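Local atomic coordinates of exotoxin 5 (Staphylococcus aureus subsp. aureus COL, PDB entry 3R2I), a protein that is of unconfirmed function but belongs to the staphylococcal superantigen-like family of secreted exotoxins, whose members probably act on components of the host immune system. Residues I60-E73 and D186-Y200. Sequence-based numbering, arbitrary orientation.
Sequences INMLHQYYSEESFE and DFKIRKLLIEKYRLY
Tyr67 projects from helix 57-68 onto helix 182-197, its side chain in contact from CB to OH. CB rests on Ile194 CD1 at 3.6 Å. With CG anti to its own carbonyl carbon (chi1 -75°), the ring is laid along Arg190, whose CD sits over the centre of one face, 3.6 Å from the centroid in a CH-pi contact; Tyr66 CD2 lies over the opposite face. Along the rim, CD1 touches Phe187 CD2 (3.6 Å), the two rings meeting obliquely, CE1 lies beside Asp186 OD1, and CE2 is near Arg190 NH1. At the tip, Tyr67 OH donates to the syn lone pair of Asp186 OD1 (2.7 Å) and also bonds Leu227 N. The contact joins helix 57-68, on the OB-fold side of the chain, to helix 182-197, which packs on the beta-grasp sheet through Ile189 and Leu193. Asp186 OD2 holds Arg190 NE in a salt bridge (2.7 Å), and Arg190 NH1 donates to Tyr200 OH, which also bonds Leu223 O, and to Glu225 O; the guanidinium lies nearly parallel to the Tyr67 ring, 11° apart. Leu63 CB stands over one face of Tyr200. Past helix 57-68, Lys191 NZ meets Glu69 O (2.8 Å) from above its carbonyl plane.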
ATOM      1  N   ILE A  60      -0.138  -3.043  18.491  1.00 55.16           N
ATOM      2  CA  ILE A  60      -1.227  -3.697  17.738  1.00 52.07           C
ATOM      3  C   ILE A  60      -2.465  -2.767  17.559  1.00 48.95           C
ATOM      4  O   ILE A  60      -3.093  -2.786  16.498  1.00 45.34           O
ATOM      5  CB  ILE A  60      -1.602  -5.070  18.365  1.00 53.51           C
ATOM      6  CG1 ILE A  60      -0.456  -6.077  18.116  1.00 53.53           C
ATOM      7  CG2 ILE A  60      -2.914  -5.586  17.778  1.00 54.54           C
ATOM      8  CD1 ILE A  60      -0.601  -7.447  18.846  1.00 56.15           C
ATOM      9  N   ASN A  61      -2.793  -1.959  18.578  1.00 46.38           N
ATOM     10  CA  ASN A  61      -3.869  -0.982  18.471  1.00 44.31           C
ATOM     11  C   ASN A  61      -3.464   0.026  17.396  1.00 39.61           C
ATOM     12  O   ASN A  61      -4.302   0.560  16.667  1.00 37.88           O
ATOM     13  CB  ASN A  61      -4.086  -0.194  19.771  1.00 45.94           C
ATOM     14  CG  ASN A  61      -4.692  -1.019  20.881  1.00 53.81           C
ATOM     15  OD1 ASN A  61      -5.102  -2.168  20.686  1.00 56.24           O
ATOM     16  ND2 ASN A  61      -4.789  -0.412  22.076  1.00 61.81           N
ATOM     17  N   MET A  62      -2.179   0.345  17.361  1.00 35.90           N
ATOM     18  CA  MET A  62      -1.644   1.269  16.365  1.00 33.90           C
ATOM     19  C   MET A  62      -1.806   0.690  14.954  1.00 28.93           C
ATOM     20  O   MET A  62      -2.266   1.354  14.036  1.00 29.43           O
ATOM     21  CB  MET A  62      -0.171   1.544  16.674  1.00 35.34           C
ATOM     22  CG  MET A  62       0.547   2.482  15.677  1.00 40.63           C
ATOM     23  SD  MET A  62       1.059   1.751  14.087  1.00 43.72           S
ATOM     24  CE  MET A  62       2.199   0.487  14.708  1.00 39.47           C
ATOM     25  N   LEU A  63      -1.399  -0.554  14.781  1.00 25.94           N
ATOM     26  CA  LEU A  63      -1.549  -1.235  13.493  1.00 23.80           C
ATOM     27  C   LEU A  63      -3.010  -1.235  13.039  1.00 22.89           C
ATOM     28  O   LEU A  63      -3.297  -0.907  11.915  1.00 21.65           O
ATOM     29  CB  LEU A  63      -1.014  -2.657  13.568  1.00 22.32           C
ATOM     30  CG  LEU A  63       0.515  -2.752  13.688  1.00 23.59           C
ATOM     31  CD1 LEU A  63       0.981  -4.174  13.999  1.00 22.70           C
ATOM     32  CD2 LEU A  63       1.198  -2.195  12.417  1.00 24.85           C
ATOM     33  N   HIS A  64      -3.915  -1.573  13.944  1.00 24.68           N
ATOM     34  CA  HIS A  64      -5.326  -1.616  13.650  1.00 26.09           C
ATOM     35  C   HIS A  64      -5.823  -0.245  13.233  1.00 26.78           C
ATOM     36  O   HIS A  64      -6.581  -0.124  12.292  1.00 27.24           O
ATOM     37  CB  HIS A  64      -6.102  -2.044  14.881  1.00 27.64           C
ATOM     38  CG  HIS A  64      -7.564  -2.166  14.627  1.00 32.50           C
ATOM     39  ND1 HIS A  64      -8.441  -1.122  14.827  1.00 34.52           N
ATOM     40  CD2 HIS A  64      -8.294  -3.189  14.126  1.00 32.27           C
ATOM     41  CE1 HIS A  64      -9.650  -1.499  14.459  1.00 35.74           C
ATOM     42  NE2 HIS A  64      -9.593  -2.755  14.050  1.00 36.60           N
ATOM     43  N   GLN A  65      -5.431   0.791  13.955  1.00 27.47           N
ATOM     44  CA  GLN A  65      -5.860   2.129  13.580  1.00 30.07           C
ATOM     45  C   GLN A  65      -5.277   2.501  12.241  1.00 27.02           C
ATOM     46  O   GLN A  65      -5.968   2.969  11.367  1.00 28.01           O
ATOM     47  CB  GLN A  65      -5.498   3.149  14.673  1.00 32.61           C
ATOM     48  CG  GLN A  65      -5.451   4.633  14.240  1.00 40.25           C
ATOM     49  CD  GLN A  65      -4.059   5.122  13.721  1.00 50.58           C
ATOM     50  OE1 GLN A  65      -3.974   6.183  13.085  1.00 53.70           O
ATOM     51  NE2 GLN A  65      -2.967   4.371  14.036  1.00 53.72           N
ATOM     52  N   TYR A  66      -4.005   2.234  12.044  1.00 25.10           N
ATOM     53  CA  TYR A  66      -3.373   2.636  10.787  1.00 23.08           C
ATOM     54  C   TYR A  66      -3.947   1.967   9.529  1.00 22.34           C
ATOM     55  O   TYR A  66      -4.366   2.627   8.559  1.00 19.91           O
ATOM     56  CB  TYR A  66      -1.901   2.373  10.891  1.00 22.71           C
ATOM     57  CG  TYR A  66      -1.147   2.843   9.704  1.00 23.89           C
ATOM     58  CD1 TYR A  66      -0.765   4.164   9.584  1.00 18.58           C
ATOM     59  CD2 TYR A  66      -0.817   1.963   8.690  1.00 20.36           C
ATOM     60  CE1 TYR A  66      -0.114   4.589   8.482  1.00 17.59           C
ATOM     61  CE2 TYR A  66      -0.131   2.378   7.614  1.00 17.37           C
ATOM     62  CZ  TYR A  66       0.222   3.674   7.498  1.00 19.11           C
ATOM     63  OH  TYR A  66       0.955   4.049   6.385  1.00 17.37           O
ATOM     64  N   TYR A  67      -4.026   0.648   9.596  1.00 21.87           N
ATOM     65  CA  TYR A  67      -4.519  -0.144   8.502  1.00 21.02           C
ATOM     66  C   TYR A  67      -6.049  -0.164   8.297  1.00 22.50           C
ATOM     67  O   TYR A  67      -6.513  -0.806   7.349  1.00 21.70           O
ATOM     68  CB  TYR A  67      -3.923  -1.537   8.589  1.00 20.00           C
ATOM     69  CG  TYR A  67      -2.485  -1.541   8.165  1.00 20.38           C
ATOM     70  CD1 TYR A  67      -2.154  -1.394   6.821  1.00 18.75           C
ATOM     71  CD2 TYR A  67      -1.453  -1.704   9.079  1.00 20.37           C
ATOM     72  CE1 TYR A  67      -0.846  -1.404   6.404  1.00 19.51           C
ATOM     73  CE2 TYR A  67      -0.118  -1.699   8.652  1.00 20.16           C
ATOM     74  CZ  TYR A  67       0.164  -1.563   7.331  1.00 18.66           C
ATOM     75  OH  TYR A  67       1.462  -1.624   6.902  1.00 16.22           O
ATOM     76  N   SER A  68      -6.784   0.524   9.177  1.00 23.54           N
ATOM     77  CA  SER A  68      -8.257   0.705   9.125  1.00 26.73           C
ATOM     78  C   SER A  68      -8.649   2.047   8.528  1.00 27.57           C
ATOM     79  O   SER A  68      -9.835   2.324   8.313  1.00 28.82           O
ATOM     80  CB  SER A  68      -8.856   0.798  10.539  1.00 26.66           C
ATOM     81  OG  SER A  68      -8.927  -0.450  11.141  1.00 33.77           O
ATOM     82  N   GLU A  69      -7.673   2.922   8.380  1.00 27.10           N
ATOM     83  CA  GLU A  69      -7.925   4.254   7.881  1.00 28.80           C
ATOM     84  C   GLU A  69      -8.399   4.252   6.422  1.00 27.37           C
ATOM     85  O   GLU A  69      -8.164   3.312   5.675  1.00 26.25           O
ATOM     86  CB  GLU A  69      -6.640   5.078   8.041  1.00 30.13           C
ATOM     87  CG  GLU A  69      -6.807   6.568   7.832  1.00 37.59           C
ATOM     88  CD  GLU A  69      -7.670   7.224   8.890  1.00 43.14           C
ATOM     89  OE1 GLU A  69      -7.474   6.921  10.091  1.00 49.33           O
ATOM     90  OE2 GLU A  69      -8.507   8.076   8.520  1.00 47.49           O
ATOM     91  N   GLU A  70      -9.080   5.312   6.021  1.00 27.42           N
ATOM     92  CA  GLU A  70      -9.548   5.435   4.644  1.00 28.41           C
ATOM     93  C   GLU A  70      -8.374   5.873   3.777  1.00 25.17           C
ATOM     94  O   GLU A  70      -7.530   6.671   4.194  1.00 26.28           O
ATOM     95  CB  GLU A  70     -10.695   6.451   4.521  1.00 31.24           C
ATOM     96  CG  GLU A  70     -11.313   6.550   3.102  1.00 37.54           C
ATOM     97  CD  GLU A  70     -12.472   7.560   3.011  1.00 49.49           C
ATOM     98  OE1 GLU A  70     -12.727   8.310   3.989  1.00 54.98           O
ATOM     99  OE2 GLU A  70     -13.135   7.600   1.952  1.00 55.26           O
ATOM    100  N   SER A  71      -8.311   5.320   2.585  1.00 22.93           N
ATOM    101  CA  SER A  71      -7.267   5.609   1.632  1.00 21.71           C
ATOM    102  C   SER A  71      -7.820   6.442   0.475  1.00 22.24           C
ATOM    103  O   SER A  71      -9.043   6.657   0.347  1.00 22.55           O
ATOM    104  CB  SER A  71      -6.674   4.307   1.126  1.00 21.40           C
ATOM    105  OG  SER A  71      -7.661   3.517   0.513  1.00 24.04           O
ATOM    106  N   PHE A  72      -6.899   6.924  -0.345  1.00 20.93           N
ATOM    107  CA  PHE A  72      -7.233   7.784  -1.456  1.00 20.96           C
ATOM    108  C   PHE A  72      -6.357   7.414  -2.646  1.00 21.33           C
ATOM    109  O   PHE A  72      -5.192   7.004  -2.473  1.00 19.09           O
ATOM    110  CB  PHE A  72      -7.014   9.254  -1.056  1.00 20.98           C
ATOM    111  CG  PHE A  72      -7.792   9.676   0.183  1.00 19.41           C
ATOM    112  CD1 PHE A  72      -7.211   9.612   1.444  1.00 23.80           C
ATOM    113  CD2 PHE A  72      -9.086  10.103   0.089  1.00 24.91           C
ATOM    114  CE1 PHE A  72      -7.918   9.956   2.586  1.00 22.42           C
ATOM    115  CE2 PHE A  72      -9.799  10.465   1.228  1.00 25.91           C
ATOM    116  CZ  PHE A  72      -9.204  10.387   2.472  1.00 24.79           C
ATOM    117  N   GLU A  73      -6.928   7.580  -3.835  1.00 21.78           N
ATOM    118  CA  GLU A  73      -6.282   7.231  -5.112  1.00 23.95           C
ATOM    119  C   GLU A  73      -6.342   8.332  -6.177  1.00 23.78           C
ATOM    120  O   GLU A  73      -6.867   8.123  -7.243  1.00 25.03           O
ATOM    121  CB  GLU A  73      -6.919   5.944  -5.657  1.00 22.81           C
ATOM    122  CG  GLU A  73      -6.651   4.766  -4.720  1.00 26.69           C
ATOM    123  CD  GLU A  73      -7.316   3.462  -5.139  1.00 29.34           C
ATOM    124  OE1 GLU A  73      -7.414   3.182  -6.356  1.00 35.37           O
ATOM    125  OE2 GLU A  73      -7.698   2.701  -4.227  1.00 29.33           O
ATOM    126  N   ASP A 186      -0.045  -3.910   0.272  1.00 18.51           N
ATOM    127  CA  ASP A 186       0.060  -4.091   1.709  1.00 18.64           C
ATOM    128  C   ASP A 186      -1.154  -3.498   2.434  1.00 18.25           C
ATOM    129  O   ASP A 186      -1.760  -4.122   3.305  1.00 17.71           O
ATOM    130  CB  ASP A 186       1.325  -3.390   2.186  1.00 19.60           C
ATOM    131  CG  ASP A 186       1.467  -3.349   3.725  1.00 20.15           C
ATOM    132  OD1 ASP A 186       1.437  -2.209   4.273  1.00 17.79           O
ATOM    133  OD2 ASP A 186       1.637  -4.420   4.364  1.00 15.56           O
ATOM    134  N   PHE A 187      -1.536  -2.297   2.054  1.00 18.70           N
ATOM    135  CA  PHE A 187      -2.617  -1.647   2.750  1.00 18.79           C
ATOM    136  C   PHE A 187      -3.955  -2.323   2.518  1.00 18.84           C
ATOM    137  O   PHE A 187      -4.671  -2.633   3.460  1.00 17.07           O
ATOM    138  CB  PHE A 187      -2.714  -0.184   2.312  1.00 20.95           C
ATOM    139  CG  PHE A 187      -3.588   0.636   3.207  1.00 16.17           C
ATOM    140  CD1 PHE A 187      -4.885   0.882   2.896  1.00 20.72           C
ATOM    141  CD2 PHE A 187      -3.121   1.062   4.406  1.00 17.70           C
ATOM    142  CE1 PHE A 187      -5.684   1.618   3.759  1.00 18.98           C
ATOM    143  CE2 PHE A 187      -3.907   1.781   5.244  1.00 20.14           C
ATOM    144  CZ  PHE A 187      -5.186   2.063   4.905  1.00 18.38           C
ATOM    145  N   LYS A 188      -4.280  -2.581   1.262  1.00 19.42           N
ATOM    146  CA  LYS A 188      -5.578  -3.168   0.962  1.00 20.19           C
ATOM    147  C   LYS A 188      -5.734  -4.590   1.503  1.00 20.11           C
ATOM    148  O   LYS A 188      -6.822  -4.976   1.981  1.00 18.51           O
ATOM    149  CB  LYS A 188      -5.870  -3.090  -0.539  1.00 20.79           C
ATOM    150  CG  LYS A 188      -6.066  -1.658  -1.035  1.00 18.47           C
ATOM    151  CD  LYS A 188      -6.326  -1.598  -2.582  1.00 19.69           C
ATOM    152  CE  LYS A 188      -6.643  -0.148  -3.043  1.00 21.83           C
ATOM    153  NZ  LYS A 188      -6.823   0.075  -4.536  1.00 19.43           N
ATOM    154  N   ILE A 189      -4.652  -5.362   1.466  1.00 18.41           N
ATOM    155  CA  ILE A 189      -4.731  -6.729   1.968  1.00 16.97           C
ATOM    156  C   ILE A 189      -4.893  -6.721   3.488  1.00 18.89           C
ATOM    157  O   ILE A 189      -5.738  -7.456   4.035  1.00 18.04           O
ATOM    158  CB  ILE A 189      -3.519  -7.541   1.560  1.00 18.31           C
ATOM    159  CG1 ILE A 189      -3.514  -7.697   0.023  1.00 17.60           C
ATOM    160  CG2 ILE A 189      -3.562  -8.915   2.246  1.00 13.87           C
ATOM    161  CD1 ILE A 189      -2.178  -8.162  -0.591  1.00 15.53           C
ATOM    162  N   ARG A 190      -4.116  -5.879   4.181  1.00 19.09           N
ATOM    163  CA  ARG A 190      -4.253  -5.811   5.629  1.00 19.73           C
ATOM    164  C   ARG A 190      -5.639  -5.333   6.064  1.00 19.53           C
ATOM    165  O   ARG A 190      -6.221  -5.857   7.023  1.00 21.50           O
ATOM    166  CB  ARG A 190      -3.145  -4.979   6.267  1.00 20.32           C
ATOM    167  CG  ARG A 190      -1.739  -5.546   6.060  1.00 19.47           C
ATOM    168  CD  ARG A 190      -0.816  -5.066   7.167  1.00 23.42           C
ATOM    169  NE  ARG A 190       0.588  -4.912   6.804  1.00 22.72           N
ATOM    170  CZ  ARG A 190       1.583  -4.809   7.687  1.00 24.28           C
ATOM    171  NH1 ARG A 190       1.383  -4.950   9.005  1.00 24.62           N
ATOM    172  NH2 ARG A 190       2.799  -4.616   7.247  1.00 22.92           N
ATOM    173  N   LYS A 191      -6.191  -4.373   5.342  1.00 19.00           N
ATOM    174  CA  LYS A 191      -7.533  -3.873   5.649  1.00 19.11           C
ATOM    175  C   LYS A 191      -8.560  -4.998   5.547  1.00 19.70           C
ATOM    176  O   LYS A 191      -9.427  -5.157   6.418  1.00 18.44           O
ATOM    177  CB  LYS A 191      -7.920  -2.717   4.728  1.00 19.64           C
ATOM    178  CG  LYS A 191      -9.314  -2.183   5.107  1.00 25.25           C
ATOM    179  CD  LYS A 191      -9.792  -0.940   4.382  1.00 26.67           C
ATOM    180  CE  LYS A 191      -9.024   0.293   4.760  1.00 27.20           C
ATOM    181  NZ  LYS A 191      -9.862   1.476   4.345  1.00 33.49           N
ATOM    182  N   LEU A 192      -8.449  -5.799   4.489  1.00 20.25           N
ATOM    183  CA  LEU A 192      -9.313  -6.971   4.327  1.00 21.62           C
ATOM    184  C   LEU A 192      -9.078  -7.971   5.474  1.00 20.58           C
ATOM    185  O   LEU A 192     -10.022  -8.518   6.032  1.00 21.29           O
ATOM    186  CB  LEU A 192      -9.083  -7.617   2.955  1.00 23.36           C
ATOM    187  CG  LEU A 192      -9.792  -8.944   2.631  1.00 27.37           C
ATOM    188  CD1 LEU A 192      -9.708  -9.207   1.123  1.00 30.80           C
ATOM    189  CD2 LEU A 192      -9.191 -10.118   3.388  1.00 28.70           C
ATOM    190  N   LEU A 193      -7.822  -8.199   5.848  1.00 19.96           N
ATOM    191  CA  LEU A 193      -7.537  -9.141   6.951  1.00 18.77           C
ATOM    192  C   LEU A 193      -8.120  -8.628   8.242  1.00 19.79           C
ATOM    193  O   LEU A 193      -8.567  -9.417   9.062  1.00 21.53           O
ATOM    194  CB  LEU A 193      -6.067  -9.401   7.135  1.00 16.60           C
ATOM    195  CG  LEU A 193      -5.340 -10.047   5.963  1.00 17.11           C
ATOM    196  CD1 LEU A 193      -3.841 -10.011   6.242  1.00 12.00           C
ATOM    197  CD2 LEU A 193      -5.838 -11.488   5.668  1.00 10.90           C
ATOM    198  N   ILE A 194      -8.063  -7.319   8.459  1.00 20.58           N
ATOM    199  CA  ILE A 194      -8.690  -6.747   9.648  1.00 20.03           C
ATOM    200  C   ILE A 194     -10.195  -6.961   9.659  1.00 20.93           C
ATOM    201  O   ILE A 194     -10.725  -7.449  10.636  1.00 23.25           O
ATOM    202  CB  ILE A 194      -8.428  -5.219   9.785  1.00 21.25           C
ATOM    203  CG1 ILE A 194      -6.943  -4.941  10.080  1.00 22.91           C
ATOM    204  CG2 ILE A 194      -9.277  -4.612  10.916  1.00 14.23           C
ATOM    205  CD1 ILE A 194      -6.586  -3.453  10.030  1.00 25.62           C
ATOM    206  N   GLU A 195     -10.888  -6.618   8.579  1.00 23.08           N
ATOM    207  CA  GLU A 195     -12.363  -6.714   8.561  1.00 25.26           C
ATOM    208  C   GLU A 195     -12.880  -8.152   8.541  1.00 24.92           C
ATOM    209  O   GLU A 195     -13.784  -8.485   9.309  1.00 24.82           O
ATOM    210  CB  GLU A 195     -13.020  -6.024   7.340  1.00 27.18           C
ATOM    211  CG  GLU A 195     -12.474  -4.680   6.815  1.00 36.67           C
ATOM    212  CD  GLU A 195     -12.768  -3.421   7.634  1.00 53.69           C
ATOM    213  OE1 GLU A 195     -12.902  -3.483   8.915  1.00 56.01           O
ATOM    214  OE2 GLU A 195     -12.846  -2.343   6.935  1.00 55.88           O
ATOM    215  N   LYS A 196     -12.293  -9.007   7.712  1.00 23.45           N
ATOM    216  CA  LYS A 196     -12.805 -10.388   7.571  1.00 26.13           C
ATOM    217  C   LYS A 196     -12.199 -11.334   8.558  1.00 24.90           C
ATOM    218  O   LYS A 196     -12.885 -12.221   9.035  1.00 28.71           O
ATOM    219  CB  LYS A 196     -12.465 -10.961   6.200  1.00 27.22           C
ATOM    220  CG  LYS A 196     -12.645  -9.990   5.074  1.00 34.26           C
ATOM    221  CD  LYS A 196     -13.913 -10.076   4.263  1.00 44.15           C
ATOM    222  CE  LYS A 196     -13.805 -11.161   3.192  1.00 46.81           C
ATOM    223  NZ  LYS A 196     -14.777 -10.886   2.082  1.00 50.68           N
ATOM    224  N   TYR A 197     -10.918 -11.157   8.882  1.00 23.04           N
ATOM    225  CA  TYR A 197     -10.243 -12.097   9.773  1.00 22.80           C
ATOM    226  C   TYR A 197      -9.903 -11.589  11.164  1.00 22.46           C
ATOM    227  O   TYR A 197      -9.309 -12.315  11.953  1.00 21.87           O
ATOM    228  CB  TYR A 197      -8.991 -12.630   9.074  1.00 22.25           C
ATOM    229  CG  TYR A 197      -9.320 -13.330   7.750  1.00 21.54           C
ATOM    230  CD1 TYR A 197      -9.534 -12.594   6.592  1.00 21.66           C
ATOM    231  CD2 TYR A 197      -9.431 -14.716   7.670  1.00 20.08           C
ATOM    232  CE1 TYR A 197      -9.862 -13.205   5.396  1.00 20.16           C
ATOM    233  CE2 TYR A 197      -9.769 -15.342   6.479  1.00 20.48           C
ATOM    234  CZ  TYR A 197      -9.985 -14.574   5.339  1.00 22.84           C
ATOM    235  OH  TYR A 197     -10.328 -15.172   4.135  1.00 16.56           O
ATOM    236  N   ARG A 198     -10.298 -10.356  11.461  1.00 21.09           N
ATOM    237  CA  ARG A 198     -10.018  -9.724  12.728  1.00 21.75           C
ATOM    238  C   ARG A 198      -8.534  -9.620  13.100  1.00 21.28           C
ATOM    239  O   ARG A 198      -8.186  -9.724  14.286  1.00 19.45           O
ATOM    240  CB  ARG A 198     -10.823 -10.349  13.867  1.00 22.68           C
ATOM    241  CG  ARG A 198     -12.313 -10.215  13.667  1.00 28.76           C
ATOM    242  CD  ARG A 198     -13.137 -10.724  14.884  1.00 38.17           C
ATOM    243  NE  ARG A 198     -12.937  -9.902  16.079  1.00 43.33           N
ATOM    244  CZ  ARG A 198     -13.597  -8.768  16.338  1.00 49.70           C
ATOM    245  NH1 ARG A 198     -14.516  -8.313  15.474  1.00 50.74           N
ATOM    246  NH2 ARG A 198     -13.346  -8.085  17.467  1.00 48.01           N
ATOM    247  N   LEU A 199      -7.686  -9.407  12.114  1.00 19.09           N
ATOM    248  CA  LEU A 199      -6.299  -9.102  12.341  1.00 20.35           C
ATOM    249  C   LEU A 199      -6.182  -7.869  13.190  1.00 20.71           C
ATOM    250  O   LEU A 199      -6.874  -6.923  12.974  1.00 20.17           O
ATOM    251  CB  LEU A 199      -5.549  -8.928  11.032  1.00 19.53           C
ATOM    252  CG  LEU A 199      -4.067  -8.589  11.123  1.00 20.66           C
ATOM    253  CD1 LEU A 199      -3.313  -9.682  11.795  1.00 19.15           C
ATOM    254  CD2 LEU A 199      -3.484  -8.303   9.778  1.00 14.93           C
ATOM    255  N   TYR A 200      -5.313  -7.939  14.177  1.00 22.28           N
ATOM    256  CA  TYR A 200      -5.123  -6.926  15.200  1.00 24.45           C
ATOM    257  C   TYR A 200      -6.319  -6.672  16.135  1.00 28.58           C
ATOM    258  O   TYR A 200      -6.294  -5.776  16.916  1.00 30.09           O
ATOM    259  CB  TYR A 200      -4.611  -5.617  14.619  1.00 23.38           C
ATOM    260  CG  TYR A 200      -3.558  -5.739  13.578  1.00 20.51           C
ATOM    261  CD1 TYR A 200      -2.456  -6.533  13.751  1.00 24.31           C
ATOM    262  CD2 TYR A 200      -3.652  -5.039  12.426  1.00 21.28           C
ATOM    263  CE1 TYR A 200      -1.524  -6.629  12.810  1.00 22.45           C
ATOM    264  CE2 TYR A 200      -2.726  -5.129  11.493  1.00 23.18           C
ATOM    265  CZ  TYR A 200      -1.638  -5.915  11.693  1.00 21.12           C
ATOM    266  OH  TYR A 200      -0.733  -6.011  10.728  1.00 21.58           O
TER
HETATM  267  O   HOH W   1      -8.767   0.887  -6.816  1.00 35.01           O